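Local coordinates for enterobactin synthetase component F-related protein (Vibrio cholerae serotype O1, PDB 4OXI) that probably works as an ATP-dependent adenylation-domain ligase that activates glycine, and is captured here with glycyl-adenosine-5'-phosphate bound, at residues T77-E80 and M81-A85; L57-I60 and Q61-H65; I396-E399 and Q400-M404; K557-I560 and K561-Q564. One frame throughout, in Å; residues are numbered along the deposited sequence.

Contact 1 (T77-E80 and M81-A85); sequences TYQE and MTDMA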
ATOM      1  N   THR A  77      -5.765 -21.063 -12.094  1.00 22.86           N
ATOM      2  CA  THR A  77      -6.653 -20.427 -13.074  1.00 23.38           C
ATOM      3  C   THR A  77      -7.716 -19.551 -12.399  1.00 21.04           C
ATOM      4  O   THR A  77      -7.914 -19.628 -11.181  1.00 22.16           O
ATOM      5  CB  THR A  77      -7.395 -21.473 -13.899  1.00 24.45           C
ATOM      6  OG1 THR A  77      -8.200 -22.243 -13.017  1.00 21.63           O
ATOM      7  CG2 THR A  77      -6.413 -22.410 -14.638  1.00 20.63           C
ATOM      8  N   TYR A  78      -8.408 -18.733 -13.189  1.00 22.00           N
ATOM      9  CA  TYR A  78      -9.513 -17.933 -12.671  1.00 22.74           C
ATOM     10  C   TYR A  78     -10.564 -18.821 -12.015  1.00 26.30           C
ATOM     11  O   TYR A  78     -11.133 -18.464 -10.984  1.00 22.86           O
ATOM     12  CB  TYR A  78     -10.115 -17.032 -13.767  1.00 21.22           C
ATOM     13  CG  TYR A  78      -9.350 -15.741 -13.851  1.00 24.35           C
ATOM     14  CD1 TYR A  78      -8.245 -15.609 -14.690  1.00 23.06           C
ATOM     15  CD2 TYR A  78      -9.688 -14.670 -13.038  1.00 20.50           C
ATOM     16  CE1 TYR A  78      -7.511 -14.425 -14.724  1.00 21.81           C
ATOM     17  CE2 TYR A  78      -8.971 -13.501 -13.066  1.00 20.37           C
ATOM     18  CZ  TYR A  78      -7.886 -13.383 -13.892  1.00 24.64           C
ATOM     19  OH  TYR A  78      -7.194 -12.201 -13.881  1.00 22.86           O
ATOM     20  N   GLN A  79     -10.780 -20.001 -12.582  1.00 25.77           N
ATOM     21  CA  GLN A  79     -11.779 -20.917 -12.054  1.00 23.80           C
ATOM     22  C   GLN A  79     -11.327 -21.458 -10.712  1.00 27.77           C
ATOM     23  O   GLN A  79     -12.123 -21.544  -9.762  1.00 29.41           O
ATOM     24  CB  GLN A  79     -12.015 -22.071 -13.042  1.00 25.81           C
ATOM     25  CG  GLN A  79     -13.037 -23.115 -12.569  1.00 24.85           C
ATOM     26  CD  GLN A  79     -14.463 -22.575 -12.528  1.00 30.40           C
ATOM     27  OE1 GLN A  79     -14.968 -22.039 -13.516  1.00 36.83           O
ATOM     28  NE2 GLN A  79     -15.113 -22.703 -11.375  1.00 31.93           N
ATOM     29  N   GLU A  80     -10.057 -21.835 -10.620  1.00 22.18           N
ATOM     30  CA  GLU A  80      -9.548 -22.360  -9.363  1.00 25.10           C
ATOM     31  C   GLU A  80      -9.541 -21.283  -8.280  1.00 24.53           C
ATOM     32  O   GLU A  80      -9.856 -21.563  -7.133  1.00 27.22           O
ATOM     33  CB  GLU A  80      -8.145 -22.943  -9.550  1.00 25.84           C
ATOM     34  CG  GLU A  80      -8.114 -24.222 -10.392  1.00 30.43           C
ATOM     35  CD  GLU A  80      -6.707 -24.554 -10.910  1.00 32.94           C
ATOM     36  OE1 GLU A  80      -5.832 -23.655 -10.933  1.00 29.43           O
ATOM     37  OE2 GLU A  80      -6.483 -25.713 -11.310  1.00 45.27           O
ATOM     38  N   MET A  81      -9.169 -20.054  -8.635  1.00 25.19           N
ATOM     39  CA  MET A  81      -9.169 -18.959  -7.659  1.00 24.07           C
ATOM     40  C   MET A  81     -10.602 -18.634  -7.242  1.00 25.82           C
ATOM     41  O   MET A  81     -10.871 -18.315  -6.079  1.00 22.29           O
ATOM     42  CB  MET A  81      -8.490 -17.706  -8.232  1.00 20.92           C
ATOM     43  CG  MET A  81      -6.969 -17.824  -8.373  1.00 17.66           C
ATOM     44  SD  MET A  81      -6.148 -18.136  -6.784  1.00 23.73           S
ATOM     45  CE  MET A  81      -6.658 -16.685  -5.845  1.00 20.50           C
ATOM     46  N   THR A  82     -11.526 -18.728  -8.195  1.00 24.35           N
ATOM     47  CA  THR A  82     -12.929 -18.453  -7.910  1.00 23.50           C
ATOM     48  C   THR A  82     -13.519 -19.482  -6.948  1.00 25.56           C
ATOM     49  O   THR A  82     -14.260 -19.121  -6.043  1.00 26.45           O
ATOM     50  CB  THR A  82     -13.745 -18.365  -9.194  1.00 25.91           C
ATOM     51  OG1 THR A  82     -13.234 -17.271  -9.979  1.00 27.32           O
ATOM     52  CG2 THR A  82     -15.226 -18.126  -8.879  1.00 28.08           C
ATOM     53  N   ASP A  83     -13.160 -20.752  -7.116  1.00 26.05           N
ATOM     54  CA  ASP A  83     -13.641 -21.793  -6.214  1.00 27.14           C
ATOM     55  C   ASP A  83     -13.171 -21.520  -4.786  1.00 27.98           C
ATOM     56  O   ASP A  83     -13.936 -21.658  -3.836  1.00 28.22           O
ATOM     57  CB  ASP A  83     -13.132 -23.185  -6.635  1.00 27.47           C
ATOM     58  CG  ASP A  83     -13.681 -23.651  -7.991  1.00 36.17           C
ATOM     59  OD1 ASP A  83     -14.707 -23.107  -8.465  1.00 36.07           O
ATOM     60  OD2 ASP A  83     -13.078 -24.585  -8.577  1.00 39.86           O
ATOM     61  N   MET A  84     -11.897 -21.171  -4.630  1.00 26.42           N
ATOM     62  CA  MET A  84     -11.365 -20.908  -3.302  1.00 27.50           C
ATOM     63  C   MET A  84     -11.999 -19.647  -2.717  1.00 23.92           C
ATOM     64  O   MET A  84     -12.429 -19.645  -1.574  1.00 23.70           O
ATOM     65  CB  MET A  84      -9.847 -20.775  -3.349  1.00 25.93           C
ATOM     66  CG  MET A  84      -9.140 -22.108  -3.394  1.00 32.22           C
ATOM     67  SD  MET A  84      -7.366 -21.909  -3.582  1.00 32.37           S
ATOM     68  CE  MET A  84      -7.219 -21.659  -5.359  1.00 26.58           C
ATOM     69  N   ALA A  85     -12.084 -18.595  -3.519  1.00 20.26           N
ATOM     70  CA  ALA A  85     -12.601 -17.315  -3.055  1.00 20.61           C
ATOM     71  C   ALA A  85     -14.072 -17.401  -2.625  1.00 23.63           C
ATOM     72  O   ALA A  85     -14.412 -17.007  -1.512  1.00 24.85           O
ATOM     73  CB  ALA A  85     -12.403 -16.256  -4.122  1.00 17.69           C
TER

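Contact 2 (L57-I60 and Q61-H65); sequences LAAI and QANRH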
ATOM      1  N   LEU A  57     -16.446  -9.070 -12.396  1.00 29.81           N
ATOM      2  CA  LEU A  57     -17.170 -10.337 -12.483  1.00 29.10           C
ATOM      3  C   LEU A  57     -17.162 -10.896 -13.911  1.00 31.27           C
ATOM      4  O   LEU A  57     -17.005 -12.100 -14.107  1.00 31.58           O
ATOM      5  CB  LEU A  57     -18.595 -10.185 -11.972  1.00 32.03           C
ATOM      6  CG  LEU A  57     -18.700  -9.810 -10.497  1.00 35.06           C
ATOM      7  CD1 LEU A  57     -20.139  -9.856 -10.037  1.00 35.86           C
ATOM      8  CD2 LEU A  57     -17.847 -10.749  -9.672  1.00 36.12           C
ATOM      9  N   ALA A  58     -17.313 -10.022 -14.902  1.00 28.51           N
ATOM     10  CA  ALA A  58     -17.286 -10.457 -16.302  1.00 35.39           C
ATOM     11  C   ALA A  58     -15.912 -11.009 -16.689  1.00 32.69           C
ATOM     12  O   ALA A  58     -15.825 -12.035 -17.351  1.00 31.83           O
ATOM     13  CB  ALA A  58     -17.689  -9.309 -17.237  1.00 25.82           C
ATOM     14  N   ALA A  59     -14.849 -10.317 -16.272  1.00 29.34           N
ATOM     15  CA  ALA A  59     -13.478 -10.754 -16.537  1.00 27.24           C
ATOM     16  C   ALA A  59     -13.192 -12.155 -15.998  1.00 30.22           C
ATOM     17  O   ALA A  59     -12.508 -12.951 -16.644  1.00 29.06           O
ATOM     18  CB  ALA A  59     -12.480  -9.750 -15.967  1.00 28.52           C
ATOM     19  N   ILE A  60     -13.716 -12.453 -14.813  1.00 29.13           N
ATOM     20  CA  ILE A  60     -13.546 -13.767 -14.216  1.00 31.38           C
ATOM     21  C   ILE A  60     -14.205 -14.835 -15.094  1.00 35.50           C
ATOM     22  O   ILE A  60     -13.619 -15.888 -15.351  1.00 32.37           O
ATOM     23  CB  ILE A  60     -14.139 -13.813 -12.792  1.00 29.57           C
ATOM     24  CG1 ILE A  60     -13.343 -12.894 -11.864  1.00 31.47           C
ATOM     25  CG2 ILE A  60     -14.142 -15.229 -12.252  1.00 26.96           C
ATOM     26  CD1 ILE A  60     -13.945 -12.765 -10.479  1.00 27.62           C
ATOM     27  N   GLN A  61     -15.411 -14.542 -15.568  1.00 33.61           N
ATOM     28  CA  GLN A  61     -16.156 -15.475 -16.410  1.00 37.51           C
ATOM     29  C   GLN A  61     -15.475 -15.671 -17.753  1.00 32.17           C
ATOM     30  O   GLN A  61     -15.299 -16.795 -18.213  1.00 37.92           O
ATOM     31  CB  GLN A  61     -17.574 -14.958 -16.651  1.00 39.35           C
ATOM     32  CG  GLN A  61     -18.459 -14.936 -15.422  1.00 44.04           C
ATOM     33  CD  GLN A  61     -19.857 -14.380 -15.712  1.00 53.73           C
ATOM     34  OE1 GLN A  61     -20.000 -13.322 -16.335  1.00 50.59           O
ATOM     35  NE2 GLN A  61     -20.888 -15.092 -15.266  1.00 51.34           N
ATOM     36  N   ALA A  62     -15.111 -14.561 -18.385  1.00 29.55           N
ATOM     37  CA  ALA A  62     -14.513 -14.600 -19.705  1.00 28.84           C
ATOM     38  C   ALA A  62     -13.162 -15.314 -19.705  1.00 33.57           C
ATOM     39  O   ALA A  62     -12.740 -15.836 -20.728  1.00 34.37           O
ATOM     40  CB  ALA A  62     -14.365 -13.190 -20.253  1.00 24.41           C
ATOM     41  N   ASN A  63     -12.471 -15.329 -18.568  1.00 30.87           N
ATOM     42  CA  ASN A  63     -11.141 -15.937 -18.531  1.00 28.08           C
ATOM     43  C   ASN A  63     -11.022 -17.083 -17.539  1.00 28.40           C
ATOM     44  O   ASN A  63      -9.938 -17.337 -17.020  1.00 30.64           O
ATOM     45  CB  ASN A  63     -10.075 -14.882 -18.247  1.00 27.09           C
ATOM     46  CG  ASN A  63     -10.082 -13.757 -19.264  1.00 29.16           C
ATOM     47  OD1 ASN A  63      -9.499 -13.879 -20.336  1.00 34.65           O
ATOM     48  ND2 ASN A  63     -10.733 -12.643 -18.922  1.00 28.92           N
ATOM     49  N   ARG A  64     -12.121 -17.792 -17.306  1.00 28.72           N
ATOM     50  CA  ARG A  64     -12.156 -18.859 -16.307  1.00 28.69           C
ATOM     51  C   ARG A  64     -11.077 -19.936 -16.470  1.00 28.16           C
ATOM     52  O   ARG A  64     -10.625 -20.520 -15.477  1.00 29.02           O
ATOM     53  CB  ARG A  64     -13.553 -19.505 -16.248  1.00 30.98           C
ATOM     54  CG  ARG A  64     -13.920 -20.383 -17.455  1.00 36.70           C
ATOM     55  CD  ARG A  64     -15.436 -20.641 -17.552  1.00 38.84           C
ATOM     56  NE  ARG A  64     -16.156 -19.453 -18.019  1.00 44.18           N
ATOM     57  CZ  ARG A  64     -17.470 -19.406 -18.237  1.00 47.79           C
ATOM     58  NH1 ARG A  64     -18.216 -20.484 -18.025  1.00 45.59           N
ATOM     59  NH2 ARG A  64     -18.044 -18.279 -18.661  1.00 41.81           N
ATOM     60  N   HIS A  65     -10.672 -20.218 -17.705  1.00 29.63           N
ATOM     61  CA  HIS A  65      -9.683 -21.275 -17.948  1.00 27.48           C
ATOM     62  C   HIS A  65      -8.260 -20.729 -18.006  1.00 28.93           C
ATOM     63  O   HIS A  65      -7.310 -21.499 -18.144  1.00 33.02           O
ATOM     64  CB  HIS A  65      -9.972 -22.012 -19.261  1.00 34.88           C
ATOM     65  CG  HIS A  65     -11.353 -22.578 -19.352  1.00 41.60           C
ATOM     66  ND1 HIS A  65     -11.806 -23.581 -18.520  1.00 42.19           N
ATOM     67  CD2 HIS A  65     -12.380 -22.286 -20.189  1.00 40.12           C
ATOM     68  CE1 HIS A  65     -13.057 -23.876 -18.835  1.00 40.33           C
ATOM     69  NE2 HIS A  65     -13.426 -23.108 -19.844  1.00 43.85           N
TER

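Contact 3 (I396-E399 and Q400-M404); sequences IINE and QGELM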
ATOM      1  N   ILE A 396      -4.560  23.869  -4.410  1.00 30.65           N
ATOM      2  CA  ILE A 396      -3.282  24.232  -3.820  1.00 29.38           C
ATOM      3  C   ILE A 396      -3.539  25.395  -2.877  1.00 32.32           C
ATOM      4  O   ILE A 396      -4.242  26.335  -3.232  1.00 36.46           O
ATOM      5  CB  ILE A 396      -2.296  24.669  -4.900  1.00 30.30           C
ATOM      6  CG1 ILE A 396      -2.078  23.541  -5.909  1.00 29.25           C
ATOM      7  CG2 ILE A 396      -0.969  25.099  -4.295  1.00 29.23           C
ATOM      8  CD1 ILE A 396      -1.226  23.954  -7.105  1.00 31.71           C
ATOM      9  N   ILE A 397      -3.012  25.327  -1.663  1.00 33.59           N
ATOM     10  CA  ILE A 397      -3.152  26.447  -0.741  1.00 33.92           C
ATOM     11  C   ILE A 397      -1.775  27.031  -0.456  1.00 38.21           C
ATOM     12  O   ILE A 397      -0.865  26.309  -0.041  1.00 37.43           O
ATOM     13  CB  ILE A 397      -3.909  26.050   0.544  1.00 38.92           C
ATOM     14  CG1 ILE A 397      -3.949  27.210   1.530  1.00 48.08           C
ATOM     15  CG2 ILE A 397      -3.283  24.842   1.214  1.00 38.05           C
ATOM     16  CD1 ILE A 397      -4.735  26.880   2.788  1.00 53.85           C
ATOM     17  N   ASN A 398      -1.597  28.322  -0.742  1.00 41.04           N
ATOM     18  CA  ASN A 398      -0.281  28.946  -0.574  1.00 43.52           C
ATOM     19  C   ASN A 398      -0.030  29.437   0.840  1.00 44.41           C
ATOM     20  O   ASN A 398      -0.890  29.303   1.711  1.00 40.00           O
ATOM     21  CB  ASN A 398      -0.029  30.069  -1.595  1.00 49.50           C
ATOM     22  CG  ASN A 398      -0.951  31.274  -1.407  1.00 49.61           C
ATOM     23  OD1 ASN A 398      -1.699  31.368  -0.431  1.00 51.28           O
ATOM     24  ND2 ASN A 398      -0.894  32.206  -2.354  1.00 50.75           N
ATOM     25  N   GLU A 399       1.144  30.028   1.050  1.00 55.79           N
ATOM     26  CA  GLU A 399       1.564  30.466   2.379  1.00 60.37           C
ATOM     27  C   GLU A 399       0.648  31.529   2.963  1.00 59.89           C
ATOM     28  O   GLU A 399       0.559  31.673   4.182  1.00 58.62           O
ATOM     29  CB  GLU A 399       3.003  30.971   2.349  1.00 62.62           C
ATOM     30  CG  GLU A 399       4.020  29.877   2.109  1.00 66.90           C
ATOM     31  CD  GLU A 399       5.423  30.295   2.503  1.00 81.76           C
ATOM     32  OE1 GLU A 399       6.106  29.501   3.188  1.00 83.87           O
ATOM     33  OE2 GLU A 399       5.843  31.412   2.125  1.00 81.04           O
ATOM     34  N   GLN A 400      -0.037  32.266   2.090  1.00 59.11           N
ATOM     35  CA  GLN A 400      -1.013  33.261   2.529  1.00 57.52           C
ATOM     36  C   GLN A 400      -2.316  32.608   2.998  1.00 58.09           C
ATOM     37  O   GLN A 400      -3.126  33.239   3.679  1.00 63.33           O
ATOM     38  CB  GLN A 400      -1.312  34.260   1.408  1.00 58.70           C
ATOM     39  CG  GLN A 400      -0.216  34.397   0.356  1.00 58.84           C
ATOM     40  CD  GLN A 400       1.038  35.057   0.886  1.00 65.01           C
ATOM     41  OE1 GLN A 400       1.091  35.485   2.040  1.00 68.10           O
ATOM     42  NE2 GLN A 400       2.058  35.148   0.041  1.00 65.15           N
ATOM     43  N   GLY A 401      -2.526  31.347   2.634  1.00 54.88           N
ATOM     44  CA  GLY A 401      -3.756  30.666   3.004  1.00 49.93           C
ATOM     45  C   GLY A 401      -4.851  30.809   1.967  1.00 44.06           C
ATOM     46  O   GLY A 401      -6.021  30.584   2.255  1.00 47.02           O
ATOM     47  N   GLU A 402      -4.480  31.183   0.749  1.00 49.18           N
ATOM     48  CA  GLU A 402      -5.446  31.247  -0.341  1.00 45.16           C
ATOM     49  C   GLU A 402      -5.636  29.867  -0.982  1.00 47.37           C
ATOM     50  O   GLU A 402      -4.685  29.296  -1.529  1.00 45.65           O
ATOM     51  CB  GLU A 402      -4.996  32.259  -1.400  1.00 48.63           C
ATOM     52  CG  GLU A 402      -5.927  32.335  -2.625  1.00 55.75           C
ATOM     53  CD  GLU A 402      -5.389  33.235  -3.740  1.00 61.52           C
ATOM     54  OE1 GLU A 402      -4.194  33.102  -4.108  1.00 53.43           O
ATOM     55  OE2 GLU A 402      -6.170  34.074  -4.249  1.00 63.99           O
ATOM     56  N   LEU A 403      -6.856  29.335  -0.906  1.00 40.20           N
ATOM     57  CA  LEU A 403      -7.191  28.078  -1.555  1.00 39.24           C
ATOM     58  C   LEU A 403      -7.486  28.335  -3.026  1.00 45.87           C
ATOM     59  O   LEU A 403      -8.266  29.219  -3.364  1.00 50.02           O
ATOM     60  CB  LEU A 403      -8.397  27.421  -0.884  1.00 40.71           C
ATOM     61  CG  LEU A 403      -8.728  25.977  -1.286  1.00 42.06           C
ATOM     62  CD1 LEU A 403      -9.368  25.232  -0.138  1.00 36.07           C
ATOM     63  CD2 LEU A 403      -9.647  25.914  -2.495  1.00 42.97           C
ATOM     64  N   MET A 404      -6.873  27.544  -3.897  1.00 41.94           N
ATOM     65  CA  MET A 404      -6.997  27.738  -5.332  1.00 35.71           C
ATOM     66  C   MET A 404      -7.230  26.393  -6.040  1.00 36.77           C
ATOM     67  O   MET A 404      -6.383  25.490  -5.956  1.00 33.01           O
ATOM     68  CB  MET A 404      -5.713  28.390  -5.846  1.00 37.48           C
ATOM     69  CG  MET A 404      -5.681  28.577  -7.342  1.00 44.60           C
ATOM     70  SD  MET A 404      -6.408  30.147  -7.843  1.00 54.35           S
ATOM     71  CE  MET A 404      -5.140  31.274  -7.288  1.00 34.16           C
TER

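Contact 4 (K557-I560 and K561-Q564); sequences KTDI and KALQ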
ATOM      1  N   LYS A 557      14.828  24.449  16.065  1.00 59.02           N
ATOM      2  CA  LYS A 557      14.478  23.193  15.399  1.00 63.19           C
ATOM      3  C   LYS A 557      15.724  22.444  14.903  1.00 60.36           C
ATOM      4  O   LYS A 557      16.679  23.061  14.410  1.00 53.65           O
ATOM      5  CB  LYS A 557      13.511  23.447  14.240  1.00 65.26           C
ATOM      6  CG  LYS A 557      12.237  24.189  14.636  1.00 67.09           C
ATOM      7  CD  LYS A 557      11.447  23.445  15.706  1.00 71.19           C
ATOM      8  CE  LYS A 557      10.729  22.226  15.136  1.00 68.62           C
ATOM      9  NZ  LYS A 557       9.876  21.537  16.154  1.00 73.16           N
ATOM     10  N   THR A 558      15.714  21.117  15.041  1.00 53.35           N
ATOM     11  CA  THR A 558      16.881  20.315  14.695  1.00 50.79           C
ATOM     12  C   THR A 558      17.151  20.372  13.199  1.00 54.15           C
ATOM     13  O   THR A 558      16.251  20.157  12.397  1.00 53.40           O
ATOM     14  CB  THR A 558      16.717  18.841  15.108  1.00 50.59           C
ATOM     15  OG1 THR A 558      16.490  18.754  16.518  1.00 49.92           O
ATOM     16  CG2 THR A 558      17.972  18.048  14.761  1.00 45.60           C
ATOM     17  N   ASP A 559      18.397  20.662  12.838  1.00 52.67           N
ATOM     18  CA  ASP A 559      18.821  20.759  11.446  1.00 49.53           C
ATOM     19  C   ASP A 559      19.233  19.374  10.928  1.00 46.69           C
ATOM     20  O   ASP A 559      20.393  18.971  11.058  1.00 48.35           O
ATOM     21  CB  ASP A 559      19.991  21.750  11.351  1.00 44.58           C
ATOM     22  CG  ASP A 559      20.328  22.148   9.922  1.00 54.34           C
ATOM     23  OD1 ASP A 559      20.076  21.353   8.990  1.00 56.94           O
ATOM     24  OD2 ASP A 559      20.868  23.262   9.735  1.00 57.30           O
ATOM     25  N   ILE A 560      18.283  18.654  10.338  1.00 47.39           N
ATOM     26  CA  ILE A 560      18.530  17.297   9.845  1.00 42.82           C
ATOM     27  C   ILE A 560      19.650  17.233   8.798  1.00 47.01           C
ATOM     28  O   ILE A 560      20.483  16.318   8.827  1.00 46.41           O
ATOM     29  CB  ILE A 560      17.238  16.652   9.302  1.00 45.69           C
ATOM     30  CG1 ILE A 560      16.223  16.466  10.431  1.00 45.69           C
ATOM     31  CG2 ILE A 560      17.527  15.312   8.635  1.00 41.57           C
ATOM     32  CD1 ILE A 560      15.008  15.619  10.024  1.00 51.23           C
ATOM     33  N   LYS A 561      19.686  18.213   7.895  1.00 48.98           N
ATOM     34  CA  LYS A 561      20.716  18.267   6.850  1.00 49.84           C
ATOM     35  C   LYS A 561      22.137  18.320   7.407  1.00 49.22           C
ATOM     36  O   LYS A 561      23.023  17.611   6.924  1.00 48.74           O
ATOM     37  CB  LYS A 561      20.475  19.445   5.899  1.00 53.45           C
ATOM     38  CG  LYS A 561      19.197  19.312   5.073  1.00 58.59           C
ATOM     39  CD  LYS A 561      19.064  20.419   4.035  1.00 63.02           C
ATOM     40  CE  LYS A 561      17.881  20.154   3.103  1.00 67.77           C
ATOM     41  NZ  LYS A 561      18.079  18.932   2.264  1.00 63.48           N
ATOM     42  N   ALA A 562      22.350  19.147   8.430  1.00 47.34           N
ATOM     43  CA  ALA A 562      23.681  19.305   9.024  1.00 46.71           C
ATOM     44  C   ALA A 562      24.175  17.982   9.611  1.00 47.09           C
ATOM     45  O   ALA A 562      25.352  17.623   9.480  1.00 47.20           O
ATOM     46  CB  ALA A 562      23.660  20.394  10.087  1.00 42.13           C
ATOM     47  N   LEU A 563      23.264  17.260  10.256  1.00 44.46           N
ATOM     48  CA  LEU A 563      23.578  15.938  10.771  1.00 44.32           C
ATOM     49  C   LEU A 563      23.905  14.993   9.606  1.00 46.99           C
ATOM     50  O   LEU A 563      24.817  14.166   9.704  1.00 44.99           O
ATOM     51  CB  LEU A 563      22.422  15.415  11.632  1.00 38.53           C
ATOM     52  CG  LEU A 563      22.259  16.105  12.993  1.00 42.29           C
ATOM     53  CD1 LEU A 563      20.907  15.797  13.619  1.00 33.94           C
ATOM     54  CD2 LEU A 563      23.389  15.686  13.942  1.00 36.15           C
ATOM     55  N   GLN A 564      23.180  15.136   8.496  1.00 45.18           N
ATOM     56  CA  GLN A 564      23.475  14.351   7.299  1.00 45.86           C
ATOM     57  C   GLN A 564      24.875  14.671   6.769  1.00 45.27           C
ATOM     58  O   GLN A 564      25.660  13.759   6.484  1.00 46.26           O
ATOM     59  CB  GLN A 564      22.376  14.522   6.237  1.00 42.85           C
ATOM     60  CG  GLN A 564      21.088  13.813   6.663  1.00 43.08           C
ATOM     61  CD  GLN A 564      19.898  14.025   5.749  1.00 40.12           C
ATOM     62  OE1 GLN A 564      19.704  15.096   5.182  1.00 42.94           O
ATOM     63  NE2 GLN A 564      19.074  12.990   5.624  1.00 35.70           N
TER

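Contact 1 (T77-E80 and M81-A85)
From Thr-77 and Tyr-78 onward the backbone runs straight into the first turns of helix 78-95, and its i to i+4 bonding opens with Met-81 N donating to Thr-77 O at 2.9 Å. The same threonine caps the helix with its side chain. Its OG1 accepts from Glu-80 N at 3.1 Å, while Glu-80 reciprocates, its OE1 accepting the N-H of Thr-77 at 2.8 Å from above the carboxylate plane. This reciprocal pair is a capping box, which satisfies two backbone N-H groups at the start of the helix.

Tyr-78 O holds two donors of Thr-82. The backbone N approaches one face of the carbonyl plane and OG1 the other, the hydroxyl lying 2.6 Å from Tyr-78 O. Thr-82 reaches back because OG1 stands beside its own backbone N (chi1 -62°).

One residue further along, Gln-79 NE2 donates to Asp-83 OD1 at 3.0 Å, on the syn side of the carboxylate. The glutamine bends at chi2 (69°) to bring its amide down the helix, and the amide and carboxylate planes stand 49° apart. Both polar ends also bind Gln-199, through its carbonyl O for the amide and its N for the carboxylate, which ties this flank of the helix to a loop. Met-84 curls back until CE lies 3.2 Å from Glu-80 O. Met-81 turns instead toward helix 108-119 and strand 67-71, where it packs on Trp-115 and Leu-69.

Contact 2 (L57-I60 and Q61-H65)
Backbone hydrogen bonds carry the last regular turn of helix 51-62: Gln-61 N donates to Leu-57 O at 3.3 Å and Ala-62 N to Ala-58 O at 2.8 Å. The next rung is poorer. Asn-63 N makes weak bonds to Ala-59 O and to Ile-60 O, consistent with the chain leaving helical geometry at this residue.

Side-chain donors take over at that point. Asn-63 ND2 reaches back to Ala-59 O at 2.9 Å, lying in the carbonyl plane on a lone pair, with the acceptor close to the plane of the amide itself. Its CG stands beside its own backbone N (chi1 -57°), which folds the amide back over the preceding turn. Arg-64 grips Gln-61 O by another route, its chain bent at chi3 (74°): NE donates at 2.8 Å, again in the carbonyl plane, and NH2 adds a weak bond, with the guanidinium meeting the oxygen by its edge. NH1 of this arginine forms a salt bridge with Glu-202, so the group is held between a helix end and a loop.

The remaining contacts within the turn are carbon atoms resting against carbonyl oxygens. The extended chain of Gln-61 lies along the helix, CG 3.4 Å from Leu-57 O, and its NE2 continues to Val-201 O. Ala-62 CB sits 3.4 Å from Ala-58 O. Ile-60 packs on Leu-119 of helix 108-119, on Leu-204 and on Thr-82.

Carbonyls left without a full backbone partner are thus met by asparagine and arginine side chains, a side-chain capping of the C-terminal end of helix 51-62.

Contact 3 (I396-E399 and Q400-M404)
Ile-397 lays its CG1 over the backbone of Gly-401, 3.7 Å from the glycine C, with CD1 close to Gly-401 CA beyond it. The branch gets there because CG1 lies anti to the backbone N (chi1 176°) and the chain stays extended, reaching across to the glycine on the returning strand. On the same face of the sheet Ile-397 pairs with Leu-403, and both pack on Leu-418 of strand 416-419.

At the turn, Asn-398 carries the polar part of the contact. Its OD1 accepts from Glu-402 N at 3.0 Å and, weakly, from Gln-400 N, so a single side-chain oxygen bridges the turn. Gln-400 passes the amide at a slant, its own amide plane turned 89° from that of Asn-398, with CG 3.6 Å from Asn-398 ND2. Glu-402 slants past it too, its carboxylate plane 30° from the amide, and its OE1 bonds to the hydroxyl of Tyr-413.

The link between strands 394-397 and 403-405 is a beta hairpin closed by a type I turn, Asn-398 to Gly-401, with Gly-401 in left-handed backbone geometry, as in the type I turn plus G1 bulge. Gly-401 N donates to Asn-398 O at 2.8 Å, whereas Asn-398 N to Glu-402 O is weak. Behind the turn Ile-396 and Met-404 form a hydrogen-bonded antiparallel pair, with Ile-396 N to Met-404 O at 2.9 Å. Ile-397 CA also directs its hydrogen at Glu-402 O, 3.3 Å away.

Contact 4 (K557-I560 and K561-Q564)
Ala-562 N is gripped twice by Asp-559: OD1 accepts from it at 3.2 Å in a fairly straight bond (158° at the hydrogen), and the backbone O adds a weak one. The N-H comes to OD1 from well above the carboxylate plane, 65° out of it. The aspartate can fold over the helix start because its CG lies anti to the backbone N (chi1 -168°). In that position the methyl of Ala-562 also touches the aspartate, Asp-559 CG to Ala-562 CB 3.8 Å. Asp-559 O is shared in turn, taking a second weak bond from Leu-563 N.

One step on, Ile-560 O receives Gln-564 N at 3.0 Å, the first sound i to i+4 backbone bond of helix 560-568. Gln-564 then runs extended past the isoleucine, its CD 4.0 Å from Ile-560 CG2, and its NE2 donates to Pro-500 O at the end of strand 496-500. Ile-560 itself packs on His-469 and Val-499.

Before the cap, Thr-558 points its CG2 at Leu-563 CD1, 3.9 Å away, the two side chains meeting at about a right angle. Leu-563 also leans on Pro-551 and Val-499, so this small apolar patch joins the capping loop to the strand. The run leading into the helix resembles the C-terminal A10 motif of adenylation domains.

Asp-559 is the N-cap residue. Its capping bond satisfies Ala-562 N, which lies too early in the helix for a strong i to i+4 partner, and the helix's positive end would probably favour the carboxylate.

Following the chain from the N terminus, contact 2 (57-65) finishes helix 51-62, and strands 67-71 and 74-77 then return the chain to contact 1 (77-85), where helix 78-95 starts. These two touch: Gln-79 N probably bonds Arg-64 O at 2.9 Å, so one helix end leans on the next helix start. Much later, contact 3 (396-404) closes the hairpin of strands 394-397 and 403-405, about 50 Å from contact 1 between centres and on the opposite side of the chain's centre. Contact 4 (557-564) begins the last helix, about 28 Å between centres from contact 3. All four follow in series; none nests or crosses.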